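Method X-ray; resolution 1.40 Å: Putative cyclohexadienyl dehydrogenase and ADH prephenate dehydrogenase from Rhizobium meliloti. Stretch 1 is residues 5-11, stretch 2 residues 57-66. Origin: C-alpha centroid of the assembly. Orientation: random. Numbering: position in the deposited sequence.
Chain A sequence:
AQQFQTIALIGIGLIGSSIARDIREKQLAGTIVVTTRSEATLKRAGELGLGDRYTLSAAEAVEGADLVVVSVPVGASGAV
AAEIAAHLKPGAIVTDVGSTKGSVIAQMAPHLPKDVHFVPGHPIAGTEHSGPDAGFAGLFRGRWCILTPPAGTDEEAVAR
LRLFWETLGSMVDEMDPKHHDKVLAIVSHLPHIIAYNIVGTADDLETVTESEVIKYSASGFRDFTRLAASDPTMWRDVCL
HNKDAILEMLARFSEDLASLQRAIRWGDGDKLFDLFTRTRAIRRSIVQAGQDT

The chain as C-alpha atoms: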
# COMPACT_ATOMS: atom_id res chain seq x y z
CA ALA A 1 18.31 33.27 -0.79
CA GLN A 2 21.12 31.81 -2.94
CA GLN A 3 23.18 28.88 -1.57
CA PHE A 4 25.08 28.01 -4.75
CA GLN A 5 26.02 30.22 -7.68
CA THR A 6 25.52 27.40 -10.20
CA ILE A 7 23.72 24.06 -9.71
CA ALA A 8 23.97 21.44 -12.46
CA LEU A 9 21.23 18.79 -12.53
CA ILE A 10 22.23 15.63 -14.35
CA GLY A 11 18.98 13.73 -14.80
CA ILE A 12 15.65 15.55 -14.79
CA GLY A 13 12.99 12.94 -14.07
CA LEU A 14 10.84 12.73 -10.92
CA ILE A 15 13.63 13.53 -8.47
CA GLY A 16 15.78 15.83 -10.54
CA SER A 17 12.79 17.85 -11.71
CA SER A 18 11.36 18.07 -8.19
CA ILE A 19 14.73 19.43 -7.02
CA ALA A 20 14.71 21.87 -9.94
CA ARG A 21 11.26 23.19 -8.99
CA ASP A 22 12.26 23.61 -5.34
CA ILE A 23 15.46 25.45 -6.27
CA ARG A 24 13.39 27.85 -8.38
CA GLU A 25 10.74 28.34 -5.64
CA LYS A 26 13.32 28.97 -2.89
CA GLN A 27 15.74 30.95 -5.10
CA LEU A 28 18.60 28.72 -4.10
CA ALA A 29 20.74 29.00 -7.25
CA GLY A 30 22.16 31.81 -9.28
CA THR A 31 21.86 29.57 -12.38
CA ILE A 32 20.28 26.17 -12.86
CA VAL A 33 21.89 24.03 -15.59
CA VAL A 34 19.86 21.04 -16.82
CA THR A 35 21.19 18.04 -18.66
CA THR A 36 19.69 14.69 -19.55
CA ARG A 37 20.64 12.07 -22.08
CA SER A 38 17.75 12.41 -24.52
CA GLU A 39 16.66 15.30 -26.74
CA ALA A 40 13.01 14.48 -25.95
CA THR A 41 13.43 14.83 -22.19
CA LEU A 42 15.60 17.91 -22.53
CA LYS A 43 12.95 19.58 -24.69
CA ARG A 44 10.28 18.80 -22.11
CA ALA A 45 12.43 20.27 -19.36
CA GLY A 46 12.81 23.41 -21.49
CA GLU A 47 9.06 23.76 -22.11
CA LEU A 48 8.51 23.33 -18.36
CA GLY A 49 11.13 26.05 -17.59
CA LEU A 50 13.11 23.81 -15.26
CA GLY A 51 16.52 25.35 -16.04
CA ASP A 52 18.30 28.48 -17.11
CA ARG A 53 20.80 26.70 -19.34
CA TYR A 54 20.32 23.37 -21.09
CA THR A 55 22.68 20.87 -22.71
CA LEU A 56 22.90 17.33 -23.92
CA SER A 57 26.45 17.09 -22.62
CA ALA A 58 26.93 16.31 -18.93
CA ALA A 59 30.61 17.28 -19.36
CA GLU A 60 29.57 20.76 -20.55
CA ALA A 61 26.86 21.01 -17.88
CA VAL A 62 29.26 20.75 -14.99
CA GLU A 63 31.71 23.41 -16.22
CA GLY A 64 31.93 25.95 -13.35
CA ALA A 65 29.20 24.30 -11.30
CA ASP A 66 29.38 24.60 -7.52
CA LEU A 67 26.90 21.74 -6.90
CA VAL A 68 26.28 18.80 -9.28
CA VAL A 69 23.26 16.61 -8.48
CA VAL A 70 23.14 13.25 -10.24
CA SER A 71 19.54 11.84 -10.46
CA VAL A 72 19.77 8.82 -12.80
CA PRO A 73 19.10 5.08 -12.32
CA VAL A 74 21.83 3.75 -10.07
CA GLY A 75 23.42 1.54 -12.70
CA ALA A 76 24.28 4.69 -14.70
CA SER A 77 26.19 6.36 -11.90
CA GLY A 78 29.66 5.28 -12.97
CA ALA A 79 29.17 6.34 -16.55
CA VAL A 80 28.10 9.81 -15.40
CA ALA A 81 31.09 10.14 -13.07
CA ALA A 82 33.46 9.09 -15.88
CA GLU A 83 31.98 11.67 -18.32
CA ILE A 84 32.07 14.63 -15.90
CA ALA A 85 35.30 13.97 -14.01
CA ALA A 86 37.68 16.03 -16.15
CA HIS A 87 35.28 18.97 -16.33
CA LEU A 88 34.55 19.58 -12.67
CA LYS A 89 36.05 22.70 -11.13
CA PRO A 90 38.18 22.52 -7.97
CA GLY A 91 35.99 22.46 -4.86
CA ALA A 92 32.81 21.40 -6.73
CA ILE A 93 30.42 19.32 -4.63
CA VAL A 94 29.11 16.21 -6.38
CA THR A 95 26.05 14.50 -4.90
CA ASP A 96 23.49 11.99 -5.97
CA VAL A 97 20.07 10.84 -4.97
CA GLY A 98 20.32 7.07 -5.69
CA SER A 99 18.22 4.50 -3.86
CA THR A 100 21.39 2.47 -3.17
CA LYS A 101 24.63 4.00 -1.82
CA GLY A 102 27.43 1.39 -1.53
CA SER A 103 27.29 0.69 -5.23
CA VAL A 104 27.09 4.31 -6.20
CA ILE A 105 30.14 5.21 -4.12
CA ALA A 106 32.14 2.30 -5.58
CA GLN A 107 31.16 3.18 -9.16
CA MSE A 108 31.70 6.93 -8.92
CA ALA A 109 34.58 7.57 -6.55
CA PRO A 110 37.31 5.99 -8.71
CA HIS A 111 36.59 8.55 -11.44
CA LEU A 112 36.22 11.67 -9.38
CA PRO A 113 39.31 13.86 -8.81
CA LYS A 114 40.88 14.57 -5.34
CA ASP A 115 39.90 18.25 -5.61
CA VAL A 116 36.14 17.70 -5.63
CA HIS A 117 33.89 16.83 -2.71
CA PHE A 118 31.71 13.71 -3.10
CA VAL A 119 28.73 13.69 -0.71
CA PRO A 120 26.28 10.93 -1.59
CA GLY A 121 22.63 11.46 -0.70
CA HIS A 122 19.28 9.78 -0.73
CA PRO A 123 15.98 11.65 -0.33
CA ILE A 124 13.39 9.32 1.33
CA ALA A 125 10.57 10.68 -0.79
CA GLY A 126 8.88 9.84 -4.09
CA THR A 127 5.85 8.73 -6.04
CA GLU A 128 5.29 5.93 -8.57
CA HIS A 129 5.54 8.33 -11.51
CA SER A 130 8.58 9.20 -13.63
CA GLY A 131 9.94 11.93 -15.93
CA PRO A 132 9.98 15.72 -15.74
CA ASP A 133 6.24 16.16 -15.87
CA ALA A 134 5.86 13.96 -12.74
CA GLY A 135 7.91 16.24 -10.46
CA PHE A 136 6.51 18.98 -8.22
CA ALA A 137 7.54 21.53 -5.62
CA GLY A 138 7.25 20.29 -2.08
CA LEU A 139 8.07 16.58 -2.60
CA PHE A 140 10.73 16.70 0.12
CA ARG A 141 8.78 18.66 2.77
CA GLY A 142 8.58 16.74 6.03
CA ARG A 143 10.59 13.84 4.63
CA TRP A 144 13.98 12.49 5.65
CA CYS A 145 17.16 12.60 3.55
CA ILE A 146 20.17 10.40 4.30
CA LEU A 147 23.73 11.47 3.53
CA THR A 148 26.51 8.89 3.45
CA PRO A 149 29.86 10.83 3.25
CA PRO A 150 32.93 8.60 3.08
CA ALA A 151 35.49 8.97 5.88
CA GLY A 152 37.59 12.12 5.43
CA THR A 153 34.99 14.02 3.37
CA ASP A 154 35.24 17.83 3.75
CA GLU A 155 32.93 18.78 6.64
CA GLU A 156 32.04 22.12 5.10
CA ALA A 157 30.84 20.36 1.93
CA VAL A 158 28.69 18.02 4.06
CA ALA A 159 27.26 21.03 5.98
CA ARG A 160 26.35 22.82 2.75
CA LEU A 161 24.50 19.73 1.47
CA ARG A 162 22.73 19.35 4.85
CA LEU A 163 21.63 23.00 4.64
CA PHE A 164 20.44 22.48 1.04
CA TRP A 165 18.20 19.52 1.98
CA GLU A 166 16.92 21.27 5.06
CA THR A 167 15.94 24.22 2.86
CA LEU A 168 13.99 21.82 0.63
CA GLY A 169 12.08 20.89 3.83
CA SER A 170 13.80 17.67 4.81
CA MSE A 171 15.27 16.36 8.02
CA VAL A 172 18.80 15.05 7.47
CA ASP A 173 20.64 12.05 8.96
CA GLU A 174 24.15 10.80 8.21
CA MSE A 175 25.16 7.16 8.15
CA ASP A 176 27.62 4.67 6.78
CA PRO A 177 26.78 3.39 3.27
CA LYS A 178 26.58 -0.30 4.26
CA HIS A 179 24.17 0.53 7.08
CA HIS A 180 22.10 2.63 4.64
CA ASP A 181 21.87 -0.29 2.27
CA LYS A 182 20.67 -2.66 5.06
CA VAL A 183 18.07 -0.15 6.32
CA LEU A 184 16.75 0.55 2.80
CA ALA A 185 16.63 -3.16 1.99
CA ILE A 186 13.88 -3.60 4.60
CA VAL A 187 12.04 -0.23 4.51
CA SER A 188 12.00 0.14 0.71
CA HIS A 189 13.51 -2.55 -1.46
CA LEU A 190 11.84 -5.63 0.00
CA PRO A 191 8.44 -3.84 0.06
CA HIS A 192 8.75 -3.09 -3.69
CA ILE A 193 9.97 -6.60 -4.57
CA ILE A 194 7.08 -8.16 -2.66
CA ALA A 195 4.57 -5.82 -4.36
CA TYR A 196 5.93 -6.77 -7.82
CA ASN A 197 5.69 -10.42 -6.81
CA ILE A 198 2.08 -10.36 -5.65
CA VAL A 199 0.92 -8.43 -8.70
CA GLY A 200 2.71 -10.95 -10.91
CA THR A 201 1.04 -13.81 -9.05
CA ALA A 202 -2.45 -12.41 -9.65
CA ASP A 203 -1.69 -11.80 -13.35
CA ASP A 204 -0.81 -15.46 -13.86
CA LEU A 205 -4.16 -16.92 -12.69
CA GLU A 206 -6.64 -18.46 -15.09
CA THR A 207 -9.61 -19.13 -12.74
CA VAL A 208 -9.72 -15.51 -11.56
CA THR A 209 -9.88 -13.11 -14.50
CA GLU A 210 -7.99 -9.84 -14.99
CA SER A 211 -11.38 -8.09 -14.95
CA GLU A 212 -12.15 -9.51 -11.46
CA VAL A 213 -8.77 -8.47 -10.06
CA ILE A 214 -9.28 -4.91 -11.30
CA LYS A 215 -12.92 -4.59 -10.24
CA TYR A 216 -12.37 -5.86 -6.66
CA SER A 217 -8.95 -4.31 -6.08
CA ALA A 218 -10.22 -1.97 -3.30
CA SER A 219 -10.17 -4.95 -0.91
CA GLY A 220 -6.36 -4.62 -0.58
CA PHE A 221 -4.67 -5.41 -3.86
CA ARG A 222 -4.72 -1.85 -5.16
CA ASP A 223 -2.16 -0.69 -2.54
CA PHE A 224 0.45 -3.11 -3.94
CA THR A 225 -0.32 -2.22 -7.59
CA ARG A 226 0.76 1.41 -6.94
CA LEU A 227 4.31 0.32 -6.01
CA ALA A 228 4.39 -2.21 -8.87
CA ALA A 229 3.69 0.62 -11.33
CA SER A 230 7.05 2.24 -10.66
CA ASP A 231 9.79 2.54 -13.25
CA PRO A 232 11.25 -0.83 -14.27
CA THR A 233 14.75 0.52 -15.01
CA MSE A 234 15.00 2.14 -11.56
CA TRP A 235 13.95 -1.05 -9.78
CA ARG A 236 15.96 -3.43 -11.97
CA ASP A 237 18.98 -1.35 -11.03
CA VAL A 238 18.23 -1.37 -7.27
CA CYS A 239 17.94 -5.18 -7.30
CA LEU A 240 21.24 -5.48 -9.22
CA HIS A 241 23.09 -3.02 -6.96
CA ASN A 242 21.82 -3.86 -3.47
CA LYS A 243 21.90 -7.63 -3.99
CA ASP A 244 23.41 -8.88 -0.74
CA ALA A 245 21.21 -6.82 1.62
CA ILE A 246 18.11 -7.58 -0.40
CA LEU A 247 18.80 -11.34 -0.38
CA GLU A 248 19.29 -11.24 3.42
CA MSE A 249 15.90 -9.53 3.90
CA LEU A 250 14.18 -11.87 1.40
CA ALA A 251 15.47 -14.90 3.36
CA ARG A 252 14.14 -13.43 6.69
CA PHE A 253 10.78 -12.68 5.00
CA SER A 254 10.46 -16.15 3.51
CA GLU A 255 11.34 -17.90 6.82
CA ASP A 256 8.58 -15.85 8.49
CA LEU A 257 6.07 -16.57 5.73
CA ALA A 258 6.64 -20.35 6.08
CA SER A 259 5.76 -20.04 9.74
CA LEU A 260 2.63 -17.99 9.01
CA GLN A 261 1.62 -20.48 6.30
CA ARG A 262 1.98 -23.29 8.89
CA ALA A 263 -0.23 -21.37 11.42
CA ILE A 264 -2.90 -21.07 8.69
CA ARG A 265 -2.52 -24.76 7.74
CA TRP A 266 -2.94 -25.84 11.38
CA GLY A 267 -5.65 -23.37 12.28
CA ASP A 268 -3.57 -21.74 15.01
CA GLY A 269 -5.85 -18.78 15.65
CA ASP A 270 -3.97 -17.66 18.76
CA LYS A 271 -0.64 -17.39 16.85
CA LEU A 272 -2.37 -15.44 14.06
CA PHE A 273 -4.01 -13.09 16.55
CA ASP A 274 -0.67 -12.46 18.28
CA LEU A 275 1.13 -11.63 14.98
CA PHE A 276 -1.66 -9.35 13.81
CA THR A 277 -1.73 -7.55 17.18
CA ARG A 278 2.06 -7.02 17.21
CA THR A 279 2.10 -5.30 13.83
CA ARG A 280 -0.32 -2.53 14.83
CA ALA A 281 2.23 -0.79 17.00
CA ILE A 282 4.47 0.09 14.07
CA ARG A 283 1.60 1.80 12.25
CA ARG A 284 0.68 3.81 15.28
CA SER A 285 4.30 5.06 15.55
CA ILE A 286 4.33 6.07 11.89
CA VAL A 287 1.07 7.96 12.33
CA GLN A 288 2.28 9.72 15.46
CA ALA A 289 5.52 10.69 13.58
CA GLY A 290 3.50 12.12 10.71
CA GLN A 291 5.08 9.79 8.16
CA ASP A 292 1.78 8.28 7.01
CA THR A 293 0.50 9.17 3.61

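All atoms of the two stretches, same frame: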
# COMPACT_ATOMS: atom_id res chain seq x y z
N GLN A 5 26.11 29.35 -6.51
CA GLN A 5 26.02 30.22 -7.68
C GLN A 5 25.50 29.44 -8.87
O GLN A 5 24.64 29.93 -9.59
CB GLN A 5 27.38 30.85 -7.96
CG GLN A 5 27.36 31.79 -9.20
CD GLN A 5 26.44 32.98 -8.98
OE1 GLN A 5 26.55 33.67 -7.97
NE2 GLN A 5 25.56 33.22 -9.89
N THR A 6 25.97 28.21 -9.08
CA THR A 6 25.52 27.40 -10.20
C THR A 6 25.29 25.96 -9.72
O THR A 6 26.16 25.35 -9.07
CB THR A 6 26.58 27.33 -11.26
OG1 THR A 6 26.92 28.67 -11.68
CG2 THR A 6 26.06 26.55 -12.46
N ILE A 7 24.09 25.44 -9.99
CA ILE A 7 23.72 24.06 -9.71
C ILE A 7 23.46 23.37 -11.02
O ILE A 7 22.63 23.84 -11.79
CB ILE A 7 22.50 23.95 -8.80
CG1 ILE A 7 22.73 24.69 -7.46
CG2 ILE A 7 22.16 22.47 -8.58
CD1 ILE A 7 21.54 24.63 -6.57
N ALA A 8 24.19 22.25 -11.27
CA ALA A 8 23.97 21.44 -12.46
C ALA A 8 23.19 20.19 -12.07
O ALA A 8 23.59 19.46 -11.13
CB ALA A 8 25.30 21.02 -13.04
N LEU A 9 22.08 19.95 -12.78
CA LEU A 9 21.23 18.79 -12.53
C LEU A 9 21.43 17.84 -13.66
O LEU A 9 21.10 18.15 -14.81
CB LEU A 9 19.76 19.22 -12.47
CG LEU A 9 19.47 20.26 -11.37
CD1 LEU A 9 18.01 20.67 -11.42
CD2 LEU A 9 19.85 19.75 -9.97
N ILE A 10 22.01 16.68 -13.33
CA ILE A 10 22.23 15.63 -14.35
C ILE A 10 21.16 14.57 -14.13
O ILE A 10 21.19 13.83 -13.12
CB ILE A 10 23.61 14.98 -14.22
CG1 ILE A 10 24.71 16.04 -14.33
CG2 ILE A 10 23.76 13.89 -15.31
CD1 ILE A 10 26.13 15.55 -14.17
N GLY A 11 20.19 14.51 -15.04
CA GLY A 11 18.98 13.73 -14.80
C GLY A 11 17.86 14.66 -14.32
O GLY A 11 18.06 15.46 -13.40
N SER A 57 25.19 17.55 -23.09
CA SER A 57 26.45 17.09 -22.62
C SER A 57 26.59 17.29 -21.13
O SER A 57 26.70 18.44 -20.67
CB SER A 57 27.54 17.85 -23.33
OG SER A 57 28.78 17.57 -22.77
N ALA A 58 26.66 16.20 -20.37
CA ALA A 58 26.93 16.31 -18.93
C ALA A 58 28.32 16.96 -18.66
O ALA A 58 28.47 17.73 -17.72
CB ALA A 58 26.83 14.95 -18.27
N ALA A 59 29.30 16.67 -19.51
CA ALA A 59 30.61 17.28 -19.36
C ALA A 59 30.49 18.81 -19.45
O ALA A 59 31.05 19.52 -18.60
CB ALA A 59 31.56 16.74 -20.41
N GLU A 60 29.78 19.31 -20.46
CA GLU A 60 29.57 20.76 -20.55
C GLU A 60 28.76 21.30 -19.37
O GLU A 60 29.04 22.39 -18.86
CB GLU A 60 28.76 21.13 -21.79
CG GLU A 60 29.42 21.07 -23.13
CD GLU A 60 28.53 21.72 -24.21
OE1 GLU A 60 27.31 22.08 -23.96
OE2 GLU A 60 29.05 21.85 -25.33
N ALA A 61 27.77 20.53 -18.93
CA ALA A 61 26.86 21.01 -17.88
C ALA A 61 27.55 21.35 -16.57
O ALA A 61 27.09 22.25 -15.83
CB ALA A 61 25.77 19.98 -17.61
N VAL A 62 28.58 20.58 -16.26
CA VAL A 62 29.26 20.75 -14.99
C VAL A 62 30.32 21.84 -15.00
O VAL A 62 30.86 22.16 -13.95
CB VAL A 62 29.84 19.45 -14.42
CG1 VAL A 62 28.76 18.40 -14.34
CG2 VAL A 62 31.01 18.93 -15.25
N GLU A 63 30.63 22.42 -16.15
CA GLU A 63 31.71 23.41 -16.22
C GLU A 63 31.38 24.62 -15.33
O GLU A 63 30.34 25.24 -15.48
CB GLU A 63 32.00 23.73 -17.67
CG GLU A 63 32.65 22.51 -18.35
CD GLU A 63 33.02 22.65 -19.82
OE1 GLU A 63 32.72 23.71 -20.46
OE2 GLU A 63 33.61 21.67 -20.35
N GLY A 64 32.18 24.85 -14.30
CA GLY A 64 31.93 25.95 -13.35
C GLY A 64 30.85 25.76 -12.32
O GLY A 64 30.52 26.68 -11.58
N ALA A 65 30.28 24.56 -12.25
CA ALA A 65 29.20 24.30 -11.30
C ALA A 65 29.70 24.08 -9.88
O ALA A 65 30.67 23.36 -9.65
CB ALA A 65 28.36 23.11 -11.75
N ASP A 66 29.04 24.71 -8.93
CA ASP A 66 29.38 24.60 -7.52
C ASP A 66 28.78 23.35 -6.90
O ASP A 66 29.40 22.74 -6.02
CB ASP A 66 28.86 25.83 -6.76
CG ASP A 66 29.41 27.12 -7.32
OD1 ASP A 66 30.64 27.39 -7.14
OD2 ASP A 66 28.63 27.80 -8.06
O HOH W 1 29.31 29.03 -10.39

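Thr6, Asp66 and Ile10 account for the largest areas covered in this contact, in which a strand that includes Ala8 and ends at Ile10 lies against a short helix beginning at Ala58 and the turn that follows it. The strand alternates as expected for extended backbone: the CA-to-CB bonds of Thr6, Ala8 and Ile10 point toward the second stretch, whereas those of Ile7 and Leu9 point away.

The polar end of the contact is built on a reciprocal pair of hydrogen bonds between Thr6 and Asp66. The amide Thr6 N donates to the carboxylate oxygen Asp66 OD2 at 2.9 Å, and Asp66 N donates in return to Thr6 O at 3.0 Å. Both the amide and the carbonyl of Thr6 are therefore engaged by a single residue, one through its side chain and the other through its backbone. The CA-to-CB bond of Asp66 points sideways, but with chi1 in the m well (-57°) the carboxylate comes nearer to the strand. Asp66 OD2 also lies 3.3 Å from Gln5 CB, where the chain turns its corner, while Asp66 OD1 is hydrogen-bonded elsewhere in the structure.

A water molecule completes this polar cluster. It accepts a hydrogen bond from Thr6 OG1 (2.7 Å) and donates to Gly64 O (2.9 Å) and Asp66 OD2 (2.7 Å), bridging the threonine hydroxyl to the turn, since Thr6 OG1 and Gly64 O are 4.1 Å apart, too far for a direct hydrogen bond. The carbonyl of Gly64 belongs to a type II beta turn from Val62 to Ala65, closed by a hydrogen bond from Ala65 N to Val62 O (3.0 Å). Gly64 adopts a positive phi of 77°, which favours glycine.

At the other end of the strand the contact becomes apolar. Ile10, with chi1 m and chi2 t, extends its CD1 atom to 3.9 Å from Val62 CG1 and 4.2 Å from Ala58 CB, so that one methyl group meets residues a helical turn apart. Between the two ends sits Ala8, whose small side chain permits a close approach: Ala8 CB is 3.5 Å from Ala61 O and 3.9 Å from Ala65 CB. The Thr6 methyl extends this packing, with Thr6 CG2 4.2 Å from Ala65 CB.

The helix is anchored at its start by Ser57, which makes no contact with the strand. Its side chain caps the helix by accepting a hydrogen bond from Glu60 N to Ser57 OG (3.1 Å, with a nearly linear angle of 172°), and Ala61 N donates to Ser57 O at 2.9 Å.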